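PDB 2G5G: putative lipoprotein from Campylobacter jejuni subsp. jejuni, which binds haem cofacially with tyrosine ligation, in a mode linked to dimerization, and probably serves in bacterial haem uptake. Local coordinates for residues Val44-Glu49 against Ile228-His233; Leu138-Ser143 against Val215-Gly220; Asp173-Ser178 against Glu188-Leu193; Tyr222-Lys227 against Val245-Tyr250. All blocks are in the same frame, centred on the assembly; numbering follows the deposited sequence.

Contact 1 (Val44-Glu49 against Ile228-His233); sequences VILLGE and IGIPLH
Leu46 points from the strand at the start of segment 228-233, and its CD2 methyl lies against both Ile230 and Pro231, crossing each at a slant. The two sides make similar approaches: Leu46 CD2 is 3.8 Å from Ile230 CB and also 3.8 Å from Pro231 CD. On the proline it is the CD and CG atoms of the ring that are touched, Leu46 CD2 lying 4.0 Å from Pro231 CG. On the isoleucine the methyl rests beside the branch point, with Ile230 CG2 a further neighbour at 3.9 Å from Leu46 CD2. Ile230 CG1 lies anti to its carbonyl carbon (chi1 -62°), which turns CG2 rather than the longer arm to Leu46; the longer arm extends to Leu217 of strand 214-220. The backbones stay well apart, 8.7 Å between the CA atoms of Leu46 and Pro231, and no hydrogen bond joins the two segments, so the contact is purely apolar. Ile230 also touches Asp201 and Met204 of helix 187-210. This is side-chain packing of the residues leading into helix 230-236 on the face of a central, mostly parallel sheet, as is characteristic of alpha/beta folds.

Contact 2 (Leu138-Ser143 against Val215-Gly220); sequences LGANLS and VLLLAG
Where Leu138 and Ala140 meet Val215 and Leu217, neither an aromatic ring nor an amide lies in the interface; the flat group close by is the Asn141 side-chain amide, at the end of the strand. Its OD1 accepts Leu142 N at 2.8 Å in a bent bond (134°), the donor tilted 28° from the carbonyl plane, while ND2 is bonded to the backbone O of Glu83, so both ends of the amide are held. The contact itself consists of two methyl-to-methyl pairs. Ala140 CB meets Leu217 CD1 at 3.6 Å, the closer of the two, and Leu138 CD1 meets Val215 CG2 at 3.9 Å. The CB of Leu217 does not point at the other strand, but with CG anti to the backbone N (chi1 177°) CD1 comes round to the alanine. The two strands are not neighbours: strand 78-82 runs between them, with Ala81 touching both Ala140 and Leu217, and the small side chains of Ala81 and Ala140 probably let residues two strands apart meet across it. Met204 of helix 187-210 also packs on Ala140. With no hydrogen bond between the segments, cohesion here rests on van der Waals packing and exclusion of water.

Contact 3 (Asp173-Ser178 against Glu188-Leu193); sequences DIISLS and ELLDKL. With HEM (protoporphyrin IX containing Fe), chain B.
The wall of the haem pocket is backed here by a helix pair: Ile175 and Ser176 of helix 165-179 pack on Leu190 and Leu193 of helix 187-210, while Leu189 and Leu193 lie against the porphyrin. The segments cross at 116° with their axes 9.6 Å apart. Leu190 carries one side of the joint; its CD2 reaches the backbone of Ser176, 3.5 Å from Ser176 N, and its CD1 lies 3.8 Å from Ser176 CB. Ser176 OG is hydrogen-bonded to the backbone O of Leu181 in the connecting loop. Ile175 CG2 touches both leucines, 3.8 Å from Leu190 CD2 and 3.7 Å from Leu193 CD1. That same Leu193 methyl faces two ways, for it also sits 3.5 Å from CMC, a methyl of the haem. Leu189 lies farther in over the same face of the macrocycle, with CD2 3.5 Å from the meso carbon CHD and CD1 3.6 Å from C4C. Leu181 and Tyr151 belong to the same pocket, and the haem is also hydrogen-bonded by Lys200 of the second subunit. Ile175 thus acts as a second-shell residue behind Leu193. The leucines offer the porphyrin only aliphatic contacts, so this part of the pocket probably grips by hydrophobic packing and leaves polar and metal bonding to others.

Contact 4 (Tyr222-Lys227 against Val245-Tyr250); sequences YHTSKK and VVNLSY
Val245 is tightly packed against the turn that carries Thr224 and Lys226, whereas Asn247, farther along the strand, merely approaches it. In the close part, Val245 CG1 presses on the carbonyl of the helix end, 3.3 Å from Thr224 O. The other methyl, CG2, lies alongside the aliphatic stem of Lys226, 3.6 Å from its CG, the two side chains running past each other in opposite directions. The stem then bends at chi3 (71°), and Lys226 NZ ends in a salt bridge to Asp259, whose carboxylate also accepts the Val245 backbone N. Val245 and Thr224 are buried, while Lys226 and Asn247 are both partly exposed. The looser part is the Thr224 OG1 to Asn247 ND2 approach of 4.1 Å, too long for a hydrogen bond. Ser221 serves both groups instead, its OG bonding Asn247 ND2 and its backbone O weakly bonding Thr224 OG1. Ser225 OG accepts Lys227 N at 3.0 Å in an ST turn at the exit from the helix, and is also hydrogen-bonded to Asp257. The turn and helix 221-224 thus pack against strand 243-248, which lies between strands 44-49 and 260-264 in the sheet, and Leu46 of strand 44-49 touches both Thr224 and Val245.

Contacts 1, 2 and 4 gather on the central sheet, whereas contact 3 lies about 20 Å from the chain centre, on the helices at the haem. Contacts 1 and 2 are buried and apolar, and share a boundary: strands 44-49 and 214-220 are neighbours, probably linked by Leu47 N to Leu217 O at 2.8 Å. Contact 4 is partly buried, and its lysine and asparagine find their polar partners outside the contact; its strand 243-248 flanks 44-49 on the other side. Contact 3 is likewise apolar, but serves a ligand. It joins the rest through Ile174, which packs on Ile228 beside contact 1 and on Tyr222 beside contact 4.

Contact 1 (Val44-Glu49 against Ile228-His233)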
loop_
_atom_site.group_PDB
_atom_site.type_symbol
_atom_site.label_atom_id
_atom_site.label_comp_id
_atom_site.label_asym_id
_atom_site.label_seq_id
_atom_site.Cartn_x
_atom_site.Cartn_y
_atom_site.Cartn_z
ATOM N N VAL A 44 3.279 32.720 5.339
ATOM C CA VAL A 44 3.446 31.271 5.316
ATOM C C VAL A 44 4.911 30.960 4.967
ATOM O O VAL A 44 5.418 31.379 3.920
ATOM C CB VAL A 44 2.549 30.621 4.243
ATOM C CG1 VAL A 44 2.780 29.115 4.200
ATOM C CG2 VAL A 44 1.040 30.965 4.501
ATOM N N ILE A 45 5.563 30.203 5.819
ATOM C CA ILE A 45 6.945 29.822 5.578
ATOM C C ILE A 45 6.933 28.320 5.401
ATOM O O ILE A 45 6.549 27.588 6.313
ATOM C CB ILE A 45 7.883 30.216 6.765
ATOM C CG1 ILE A 45 7.932 31.735 6.928
ATOM C CG2 ILE A 45 9.308 29.675 6.530
ATOM C CD1 ILE A 45 8.160 32.202 8.376
ATOM N N LEU A 46 7.307 27.848 4.214
ATOM C CA LEU A 46 7.467 26.410 4.021
ATOM C C LEU A 46 8.919 25.974 4.219
ATOM O O LEU A 46 9.810 26.580 3.642
ATOM C CB LEU A 46 6.968 25.943 2.652
ATOM C CG LEU A 46 5.499 26.121 2.296
ATOM C CD1 LEU A 46 5.293 27.531 1.874
ATOM C CD2 LEU A 46 5.166 25.198 1.119
ATOM N N LEU A 47 9.129 24.941 5.039
ATOM C CA LEU A 47 10.476 24.423 5.373
ATOM C C LEU A 47 10.544 22.978 4.921
ATOM O O LEU A 47 9.867 22.092 5.499
ATOM C CB LEU A 47 10.704 24.453 6.885
ATOM C CG LEU A 47 12.046 24.888 7.479
ATOM C CD1 LEU A 47 12.253 24.357 8.896
ATOM C CD2 LEU A 47 13.320 24.811 6.598
ATOM N N GLY A 48 11.329 22.744 3.867
ATOM C CA GLY A 48 11.438 21.434 3.247
ATOM C C GLY A 48 12.612 20.671 3.836
ATOM O O GLY A 48 13.689 21.236 3.997
ATOM N N GLU A 49 12.381 19.394 4.133
ATOM C CA GLU A 49 13.376 18.540 4.771
ATOM C C GLU A 49 13.489 17.166 4.078
ATOM O O GLU A 49 12.599 16.748 3.329
ATOM C CB GLU A 49 13.046 18.340 6.260
ATOM C CG GLU A 49 11.770 17.502 6.482
ATOM C CD GLU A 49 11.758 16.704 7.812
ATOM O OE1 GLU A 49 12.604 16.929 8.696
ATOM O OE2 GLU A 49 10.884 15.834 7.939
ATOM N N ILE A 228 6.307 21.637 -7.988
ATOM C CA ILE A 228 5.358 20.510 -8.031
ATOM C C ILE A 228 4.447 20.422 -6.793
ATOM O O ILE A 228 3.557 19.568 -6.748
ATOM C CB ILE A 228 6.105 19.167 -8.125
ATOM C CG1 ILE A 228 7.055 19.006 -6.925
ATOM C CG2 ILE A 228 6.824 19.034 -9.505
ATOM C CD1 ILE A 228 7.805 17.707 -6.847
ATOM N N GLY A 229 4.721 21.245 -5.778
ATOM C CA GLY A 229 4.106 21.034 -4.453
ATOM C C GLY A 229 3.083 22.043 -3.962
ATOM O O GLY A 229 2.413 22.744 -4.730
ATOM N N ILE A 230 2.976 22.096 -2.640
ATOM C CA ILE A 230 2.074 23.015 -1.946
ATOM C C ILE A 230 1.961 24.463 -2.496
ATOM O O ILE A 230 0.849 24.971 -2.593
ATOM C CB ILE A 230 2.396 23.046 -0.439
ATOM C CG1 ILE A 230 2.172 21.627 0.145
ATOM C CG2 ILE A 230 1.545 24.158 0.297
ATOM C CD1 ILE A 230 2.961 21.346 1.426
ATOM N N PRO A 231 3.089 25.120 -2.841
ATOM C CA PRO A 231 2.966 26.491 -3.418
ATOM C C PRO A 231 2.009 26.641 -4.612
ATOM O O PRO A 231 1.311 27.660 -4.715
ATOM C CB PRO A 231 4.412 26.850 -3.779
ATOM C CG PRO A 231 5.239 26.108 -2.748
ATOM C CD PRO A 231 4.508 24.758 -2.643
ATOM N N LEU A 232 1.939 25.625 -5.486
ATOM C CA LEU A 232 1.006 25.647 -6.607
ATOM C C LEU A 232 -0.449 25.631 -6.130
ATOM O O LEU A 232 -1.305 26.288 -6.715
ATOM C CB LEU A 232 1.234 24.435 -7.520
ATOM C CG LEU A 232 2.641 24.247 -8.092
ATOM C CD1 LEU A 232 2.709 22.917 -8.872
ATOM C CD2 LEU A 232 2.981 25.448 -8.987
ATOM N N HIS A 233 -0.708 24.879 -5.066
ATOM C CA HIS A 233 -2.068 24.715 -4.552
ATOM C C HIS A 233 -2.490 25.975 -3.828
ATOM O O HIS A 233 -3.635 26.417 -3.974
ATOM C CB HIS A 233 -2.182 23.480 -3.641
ATOM C CG HIS A 233 -1.879 22.194 -4.348
ATOM N ND1 HIS A 233 -2.863 21.347 -4.808
ATOM C CD2 HIS A 233 -0.699 21.620 -4.689
ATOM C CE1 HIS A 233 -2.304 20.308 -5.405
ATOM N NE2 HIS A 233 -0.992 20.449 -5.347
#

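Contact 2 (Leu138-Ser143 against Val215-Gly220)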
loop_
_atom_site.group_PDB
_atom_site.type_symbol
_atom_site.label_atom_id
_atom_site.label_comp_id
_atom_site.label_asym_id
_atom_site.label_seq_id
_atom_site.Cartn_x
_atom_site.Cartn_y
_atom_site.Cartn_z
ATOM N N LEU A 138 -0.259 22.623 14.427
ATOM C CA LEU A 138 -1.376 22.319 13.551
ATOM C C LEU A 138 -1.130 21.015 12.778
ATOM O O LEU A 138 -0.007 20.771 12.328
ATOM C CB LEU A 138 -1.612 23.475 12.551
ATOM C CG LEU A 138 -1.574 24.922 13.064
ATOM C CD1 LEU A 138 -1.651 25.931 11.872
ATOM C CD2 LEU A 138 -2.707 25.184 14.101
ATOM N N GLY A 139 -2.176 20.193 12.631
ATOM C CA GLY A 139 -2.146 19.052 11.694
ATOM C C GLY A 139 -2.393 19.548 10.284
ATOM O O GLY A 139 -3.369 20.253 10.042
ATOM N N ALA A 140 -1.472 19.246 9.358
ATOM C CA ALA A 140 -1.536 19.821 8.016
ATOM C C ALA A 140 -2.103 18.844 7.018
ATOM O O ALA A 140 -2.637 19.240 5.991
ATOM C CB ALA A 140 -0.108 20.300 7.557
ATOM N N ASN A 141 -2.008 17.558 7.332
ATOM C CA ASN A 141 -2.133 16.501 6.319
ATOM C C ASN A 141 -3.502 15.776 6.262
ATOM O O ASN A 141 -4.383 15.960 7.118
ATOM C CB ASN A 141 -1.026 15.467 6.598
ATOM C CG ASN A 141 -0.460 14.815 5.323
ATOM O OD1 ASN A 141 -1.075 14.841 4.265
ATOM N ND2 ASN A 141 0.724 14.229 5.449
ATOM N N LEU A 142 -3.659 14.951 5.234
ATOM C CA LEU A 142 -4.706 13.923 5.159
ATOM C C LEU A 142 -4.610 12.917 6.315
ATOM O O LEU A 142 -3.519 12.638 6.788
ATOM C CB LEU A 142 -4.507 13.118 3.870
ATOM C CG LEU A 142 -5.344 13.374 2.614
ATOM C CD1 LEU A 142 -6.021 14.740 2.525
ATOM C CD2 LEU A 142 -4.510 13.040 1.366
ATOM N N SER A 143 -5.741 12.348 6.736
ATOM C CA SER A 143 -5.705 11.176 7.629
ATOM C C SER A 143 -5.377 9.889 6.834
ATOM O O SER A 143 -5.527 9.863 5.621
ATOM C CB SER A 143 -7.053 10.991 8.334
ATOM O OG SER A 143 -8.062 10.723 7.391
ATOM N N VAL A 215 2.460 31.362 10.024
ATOM C CA VAL A 215 2.569 29.905 10.153
ATOM C C VAL A 215 3.780 29.400 9.405
ATOM O O VAL A 215 4.078 29.895 8.289
ATOM C CB VAL A 215 1.252 29.167 9.719
ATOM C CG1 VAL A 215 0.902 29.408 8.207
ATOM C CG2 VAL A 215 1.303 27.626 10.039
ATOM N N LEU A 216 4.483 28.452 10.041
ATOM C CA LEU A 216 5.535 27.674 9.384
ATOM C C LEU A 216 5.097 26.200 9.206
ATOM O O LEU A 216 4.629 25.558 10.172
ATOM C CB LEU A 216 6.834 27.733 10.200
ATOM C CG LEU A 216 8.029 26.949 9.593
ATOM C CD1 LEU A 216 9.336 27.639 9.810
ATOM C CD2 LEU A 216 8.041 25.583 10.236
ATOM N N LEU A 217 5.254 25.679 7.980
ATOM C CA LEU A 217 5.069 24.265 7.698
ATOM C C LEU A 217 6.411 23.535 7.670
ATOM O O LEU A 217 7.387 24.021 7.061
ATOM C CB LEU A 217 4.362 24.034 6.364
ATOM C CG LEU A 217 4.156 22.573 5.879
ATOM C CD1 LEU A 217 2.965 21.886 6.554
ATOM C CD2 LEU A 217 3.987 22.561 4.378
ATOM N N LEU A 218 6.456 22.386 8.335
ATOM C CA LEU A 218 7.546 21.430 8.102
ATOM C C LEU A 218 6.977 20.260 7.305
ATOM O O LEU A 218 5.968 19.664 7.690
ATOM C CB LEU A 218 8.181 20.935 9.417
ATOM C CG LEU A 218 9.319 19.910 9.256
ATOM C CD1 LEU A 218 10.550 20.605 8.672
ATOM C CD2 LEU A 218 9.631 19.222 10.635
ATOM N N ALA A 219 7.613 19.940 6.173
ATOM C CA ALA A 219 7.127 18.898 5.270
ATOM C C ALA A 219 8.310 18.439 4.412
ATOM O O ALA A 219 9.356 19.048 4.416
ATOM C CB ALA A 219 5.970 19.417 4.345
ATOM N N GLY A 220 8.148 17.330 3.710
ATOM C CA GLY A 220 9.247 16.840 2.888
ATOM C C GLY A 220 9.478 17.812 1.754
ATOM O O GLY A 220 8.559 18.523 1.334
#

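Contact 3 (Asp173-Ser178 against Glu188-Leu193)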
loop_
_atom_site.group_PDB
_atom_site.type_symbol
_atom_site.label_atom_id
_atom_site.label_comp_id
_atom_site.label_asym_id
_atom_site.label_seq_id
_atom_site.Cartn_x
_atom_site.Cartn_y
_atom_site.Cartn_z
ATOM N N ASP A 173 7.361 10.567 -12.164
ATOM C CA ASP A 173 8.769 10.141 -12.291
ATOM C C ASP A 173 9.517 10.194 -10.976
ATOM O O ASP A 173 10.421 9.390 -10.724
ATOM C CB ASP A 173 9.539 10.996 -13.315
ATOM C CG ASP A 173 8.933 10.964 -14.717
ATOM O OD1 ASP A 173 8.187 10.018 -15.089
ATOM O OD2 ASP A 173 9.224 11.914 -15.466
ATOM N N ILE A 174 9.173 11.171 -10.137
ATOM C CA ILE A 174 9.783 11.269 -8.807
ATOM C C ILE A 174 9.429 10.048 -7.948
ATOM O O ILE A 174 10.281 9.479 -7.266
ATOM C CB ILE A 174 9.332 12.563 -8.082
ATOM C CG1 ILE A 174 10.106 13.769 -8.623
ATOM C CG2 ILE A 174 9.534 12.435 -6.571
ATOM C CD1 ILE A 174 9.522 15.140 -8.220
ATOM N N ILE A 175 8.157 9.670 -7.978
ATOM C CA ILE A 175 7.660 8.589 -7.151
ATOM C C ILE A 175 8.160 7.254 -7.709
ATOM O O ILE A 175 8.593 6.368 -6.956
ATOM C CB ILE A 175 6.121 8.635 -7.050
ATOM C CG1 ILE A 175 5.678 9.918 -6.300
ATOM C CG2 ILE A 175 5.598 7.405 -6.307
ATOM C CD1 ILE A 175 4.175 10.186 -6.362
ATOM N N SER A 176 8.107 7.121 -9.032
ATOM C CA SER A 176 8.663 5.935 -9.695
ATOM C C SER A 176 10.107 5.688 -9.244
ATOM O O SER A 176 10.448 4.591 -8.830
ATOM C CB SER A 176 8.554 6.071 -11.214
ATOM O OG SER A 176 9.109 4.943 -11.868
ATOM N N LEU A 177 10.936 6.728 -9.289
ATOM C CA LEU A 177 12.328 6.643 -8.866
ATOM C C LEU A 177 12.516 6.420 -7.357
ATOM O O LEU A 177 13.447 5.719 -6.935
ATOM C CB LEU A 177 13.075 7.912 -9.298
ATOM C CG LEU A 177 14.599 7.837 -9.395
ATOM C CD1 LEU A 177 15.030 7.200 -10.724
ATOM C CD2 LEU A 177 15.220 9.212 -9.216
ATOM N N SER A 178 11.652 7.037 -6.550
ATOM C CA SER A 178 11.720 6.910 -5.091
ATOM C C SER A 178 11.459 5.481 -4.635
ATOM O O SER A 178 12.010 5.029 -3.622
ATOM C CB SER A 178 10.717 7.840 -4.410
ATOM O OG SER A 178 11.126 9.177 -4.532
ATOM N N GLU A 188 -0.618 1.795 -12.962
ATOM C CA GLU A 188 -1.853 2.066 -12.247
ATOM C C GLU A 188 -1.568 2.468 -10.807
ATOM O O GLU A 188 -2.191 3.403 -10.285
ATOM C CB GLU A 188 -2.814 0.875 -12.329
ATOM C CG GLU A 188 -3.672 0.908 -13.587
ATOM C CD GLU A 188 -4.412 -0.411 -13.871
ATOM O OE1 GLU A 188 -3.789 -1.500 -13.787
ATOM O OE2 GLU A 188 -5.626 -0.343 -14.200
ATOM N N LEU A 189 -0.608 1.775 -10.195
ATOM C CA LEU A 189 -0.117 2.103 -8.867
ATOM C C LEU A 189 0.471 3.526 -8.793
ATOM O O LEU A 189 0.177 4.272 -7.853
ATOM C CB LEU A 189 0.935 1.085 -8.402
ATOM C CG LEU A 189 1.629 1.445 -7.083
ATOM C CD1 LEU A 189 0.638 1.445 -5.923
ATOM C CD2 LEU A 189 2.800 0.527 -6.802
ATOM N N LEU A 190 1.298 3.881 -9.779
ATOM C CA LEU A 190 2.000 5.163 -9.764
ATOM C C LEU A 190 1.024 6.326 -9.916
ATOM O O LEU A 190 1.189 7.358 -9.260
ATOM C CB LEU A 190 3.118 5.211 -10.811
ATOM C CG LEU A 190 4.421 4.490 -10.462
ATOM C CD1 LEU A 190 5.268 4.270 -11.723
ATOM C CD2 LEU A 190 5.216 5.227 -9.382
ATOM N N ASP A 191 -0.003 6.147 -10.742
ATOM C CA ASP A 191 -1.025 7.166 -10.917
ATOM C C ASP A 191 -1.838 7.368 -9.629
ATOM O O ASP A 191 -2.324 8.467 -9.381
ATOM C CB ASP A 191 -1.971 6.830 -12.079
ATOM C CG ASP A 191 -1.367 7.136 -13.469
ATOM O OD1 ASP A 191 -0.325 7.835 -13.578
ATOM O OD2 ASP A 191 -1.959 6.663 -14.472
ATOM N N LYS A 192 -1.981 6.306 -8.832
ATOM C CA LYS A 192 -2.679 6.382 -7.557
ATOM C C LYS A 192 -1.835 7.146 -6.536
ATOM O O LYS A 192 -2.360 7.957 -5.776
ATOM C CB LYS A 192 -2.970 4.981 -7.004
ATOM C CG LYS A 192 -4.185 4.281 -7.571
ATOM C CD LYS A 192 -4.399 2.983 -6.811
ATOM C CE LYS A 192 -5.061 1.896 -7.673
ATOM N NZ LYS A 192 -4.987 0.578 -6.945
ATOM N N LEU A 193 -0.542 6.850 -6.516
ATOM C CA LEU A 193 0.397 7.510 -5.637
ATOM C C LEU A 193 0.552 9.001 -5.999
ATOM O O LEU A 193 0.675 9.837 -5.108
ATOM C CB LEU A 193 1.752 6.795 -5.641
ATOM C CG LEU A 193 1.798 5.341 -5.140
ATOM C CD1 LEU A 193 3.254 4.858 -4.985
ATOM C CD2 LEU A 193 1.027 5.134 -3.838
HETATM C CHA HEM B . -2.008 -3.497 -3.036
HETATM C CHB HEM B . -3.393 0.235 -0.176
HETATM C CHC HEM B . 0.778 2.566 -0.981
HETATM C CHD HEM B . 2.236 -1.175 -3.749
HETATM C C1A HEM B . -2.758 -2.673 -2.206
HETATM C C2A HEM B . -4.123 -2.922 -1.754
HETATM C C3A HEM B . -4.491 -1.893 -0.970
HETATM C C4A HEM B . -3.386 -0.959 -0.884
HETATM C CMA HEM B . -5.850 -1.707 -0.259
HETATM C CAA HEM B . -4.980 -4.160 -2.137
HETATM C CBA HEM B . -4.569 -5.378 -1.307
HETATM C CGA HEM B . -4.847 -6.719 -1.987
HETATM O O1A HEM B . -5.763 -6.807 -2.860
HETATM O O2A HEM B . -4.144 -7.717 -1.646
HETATM C C1B HEM B . -2.451 1.247 -0.218
HETATM C C2B HEM B . -2.600 2.609 0.276
HETATM C C3B HEM B . -1.452 3.265 0.058
HETATM C C4B HEM B . -0.522 2.334 -0.581
HETATM C CMB HEM B . -3.870 3.195 0.928
HETATM C CAB HEM B . -1.183 4.750 0.430
HETATM C CBB HEM B . 0.038 5.289 0.309
HETATM C C1C HEM B . 1.544 1.742 -1.782
HETATM C C2C HEM B . 2.898 2.011 -2.231
HETATM C C3C HEM B . 3.295 0.977 -2.986
HETATM C C4C HEM B . 2.207 0.015 -3.050
HETATM C CMC HEM B . 3.725 3.270 -1.879
HETATM C CAC HEM B . 4.667 0.814 -3.686
HETATM C CBC HEM B . 5.811 0.896 -2.996
HETATM C C1D HEM B . 1.271 -2.160 -3.841
HETATM C C2D HEM B . 1.406 -3.405 -4.569
HETATM C C3D HEM B . 0.079 -4.146 -4.350
HETATM C C4D HEM B . -0.721 -3.269 -3.506
HETATM C CMD HEM B . 2.629 -3.876 -5.389
HETATM C CAD HEM B . -0.308 -5.536 -4.911
HETATM C CBD HEM B . -0.718 -6.437 -3.747
HETATM C CGD HEM B . 0.127 -7.688 -3.706
HETATM O O1D HEM B . 1.016 -7.780 -2.819
HETATM O O2D HEM B . -0.088 -8.600 -4.551
HETATM N NA HEM B . -2.344 -1.459 -1.659
HETATM N NB HEM B . -1.169 1.125 -0.723
HETATM N NC HEM B . 1.160 0.508 -2.298
HETATM N ND HEM B . 0.020 -2.130 -3.245
HETATM FE FE HEM B . -0.632 -0.366 -2.125
#

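Contact 4 (Tyr222-Lys227 against Val245-Tyr250)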
loop_
_atom_site.group_PDB
_atom_site.type_symbol
_atom_site.label_atom_id
_atom_site.label_comp_id
_atom_site.label_asym_id
_atom_site.label_seq_id
_atom_site.Cartn_x
_atom_site.Cartn_y
_atom_site.Cartn_z
ATOM N N TYR A 222 9.641 17.362 -1.441
ATOM C CA TYR A 222 8.776 17.281 -2.639
ATOM C C TYR A 222 7.478 18.054 -2.448
ATOM O O TYR A 222 6.914 18.592 -3.424
ATOM C CB TYR A 222 8.492 15.847 -3.103
ATOM C CG TYR A 222 9.748 15.047 -3.405
ATOM C CD1 TYR A 222 10.858 15.644 -4.000
ATOM C CD2 TYR A 222 9.823 13.696 -3.088
ATOM C CE1 TYR A 222 12.021 14.904 -4.284
ATOM C CE2 TYR A 222 10.970 12.951 -3.358
ATOM C CZ TYR A 222 12.058 13.561 -3.964
ATOM O OH TYR A 222 13.195 12.826 -4.215
ATOM N N HIS A 223 7.045 18.136 -1.187
ATOM C CA HIS A 223 5.857 18.898 -0.799
ATOM C C HIS A 223 6.059 20.420 -0.793
ATOM O O HIS A 223 5.166 21.173 -1.138
ATOM C CB HIS A 223 5.398 18.421 0.602
ATOM C CG HIS A 223 4.868 17.029 0.595
ATOM N ND1 HIS A 223 3.698 16.687 -0.041
ATOM C CD2 HIS A 223 5.350 15.888 1.142
ATOM C CE1 HIS A 223 3.482 15.392 0.105
ATOM N NE2 HIS A 223 4.467 14.885 0.825
ATOM N N THR A 224 7.229 20.856 -0.403
ATOM C CA THR A 224 7.471 22.291 -0.294
ATOM C C THR A 224 7.895 22.912 -1.628
ATOM O O THR A 224 7.884 24.146 -1.782
ATOM C CB THR A 224 8.453 22.619 0.809
ATOM O OG1 THR A 224 9.744 22.093 0.486
ATOM C CG2 THR A 224 7.934 22.063 2.188
ATOM N N SER A 225 8.271 22.052 -2.582
ATOM C CA SER A 225 8.755 22.494 -3.876
ATOM C C SER A 225 7.772 23.448 -4.570
ATOM O O SER A 225 6.607 23.119 -4.797
ATOM C CB SER A 225 9.013 21.293 -4.800
ATOM O OG SER A 225 9.183 21.763 -6.135
ATOM N N LYS A 226 8.279 24.607 -4.967
ATOM C CA LYS A 226 7.510 25.531 -5.753
ATOM C C LYS A 226 7.156 24.991 -7.149
ATOM O O LYS A 226 6.276 25.528 -7.779
ATOM C CB LYS A 226 8.298 26.827 -5.918
ATOM C CG LYS A 226 8.408 27.634 -4.607
ATOM C CD LYS A 226 9.439 28.720 -4.767
ATOM C CE LYS A 226 8.969 29.821 -5.692
ATOM N NZ LYS A 226 10.011 30.861 -5.877
ATOM N N LYS A 227 7.892 23.997 -7.636
ATOM C CA LYS A 227 7.662 23.416 -8.977
ATOM C C LYS A 227 6.493 22.430 -9.041
ATOM O O LYS A 227 5.785 22.379 -10.034
ATOM C CB LYS A 227 8.909 22.677 -9.445
ATOM C CG LYS A 227 10.153 23.554 -9.601
ATOM C CD LYS A 227 11.395 22.704 -9.850
ATOM C CE LYS A 227 11.399 22.052 -11.239
ATOM N NZ LYS A 227 12.616 21.143 -11.332
ATOM N N VAL A 245 9.563 29.936 0.698
ATOM C CA VAL A 245 9.936 28.526 0.733
ATOM C C VAL A 245 11.420 28.418 1.012
ATOM O O VAL A 245 12.247 29.024 0.306
ATOM C CB VAL A 245 9.604 27.776 -0.589
ATOM C CG1 VAL A 245 9.999 26.286 -0.464
ATOM C CG2 VAL A 245 8.119 27.960 -1.001
ATOM N N VAL A 246 11.740 27.681 2.066
ATOM C CA VAL A 246 13.125 27.440 2.457
ATOM C C VAL A 246 13.387 25.959 2.385
ATOM O O VAL A 246 12.722 25.162 3.071
ATOM C CB VAL A 246 13.428 27.906 3.890
ATOM C CG1 VAL A 246 14.936 27.594 4.258
ATOM C CG2 VAL A 246 13.167 29.404 4.048
ATOM N N ASN A 247 14.354 25.557 1.571
ATOM C CA ASN A 247 14.593 24.117 1.431
ATOM C C ASN A 247 15.921 23.793 2.082
ATOM O O ASN A 247 16.894 24.540 1.925
ATOM C CB ASN A 247 14.598 23.631 -0.025
ATOM C CG ASN A 247 14.568 22.081 -0.114
ATOM O OD1 ASN A 247 15.236 21.456 -0.943
ATOM N ND2 ASN A 247 13.817 21.476 0.771
ATOM N N LEU A 248 15.941 22.697 2.825
ATOM C CA LEU A 248 17.171 22.173 3.438
ATOM C C LEU A 248 17.755 21.175 2.429
ATOM O O LEU A 248 17.153 20.136 2.161
ATOM C CB LEU A 248 16.836 21.509 4.792
ATOM C CG LEU A 248 16.052 22.433 5.751
ATOM C CD1 LEU A 248 15.638 21.656 7.027
ATOM C CD2 LEU A 248 16.829 23.726 6.066
ATOM N N SER A 249 18.880 21.516 1.812
ATOM C CA SER A 249 19.326 20.713 0.655
ATOM C C SER A 249 19.830 19.328 1.024
ATOM O O SER A 249 20.301 19.083 2.137
ATOM C CB SER A 249 20.370 21.435 -0.205
ATOM O OG SER A 249 21.552 21.714 0.517
ATOM N N TYR A 250 19.671 18.428 0.072
ATOM C CA TYR A 250 20.331 17.128 0.076
ATOM C C TYR A 250 20.516 16.720 -1.389
ATOM O O TYR A 250 19.581 16.789 -2.173
ATOM C CB TYR A 250 19.508 16.071 0.824
ATOM C CG TYR A 250 20.227 14.735 0.875
ATOM C CD1 TYR A 250 21.104 14.431 1.918
ATOM C CD2 TYR A 250 20.052 13.795 -0.146
ATOM C CE1 TYR A 250 21.785 13.203 1.946
ATOM C CE2 TYR A 250 20.729 12.575 -0.132
ATOM C CZ TYR A 250 21.584 12.291 0.913
ATOM O OH TYR A 250 22.248 11.086 0.917
#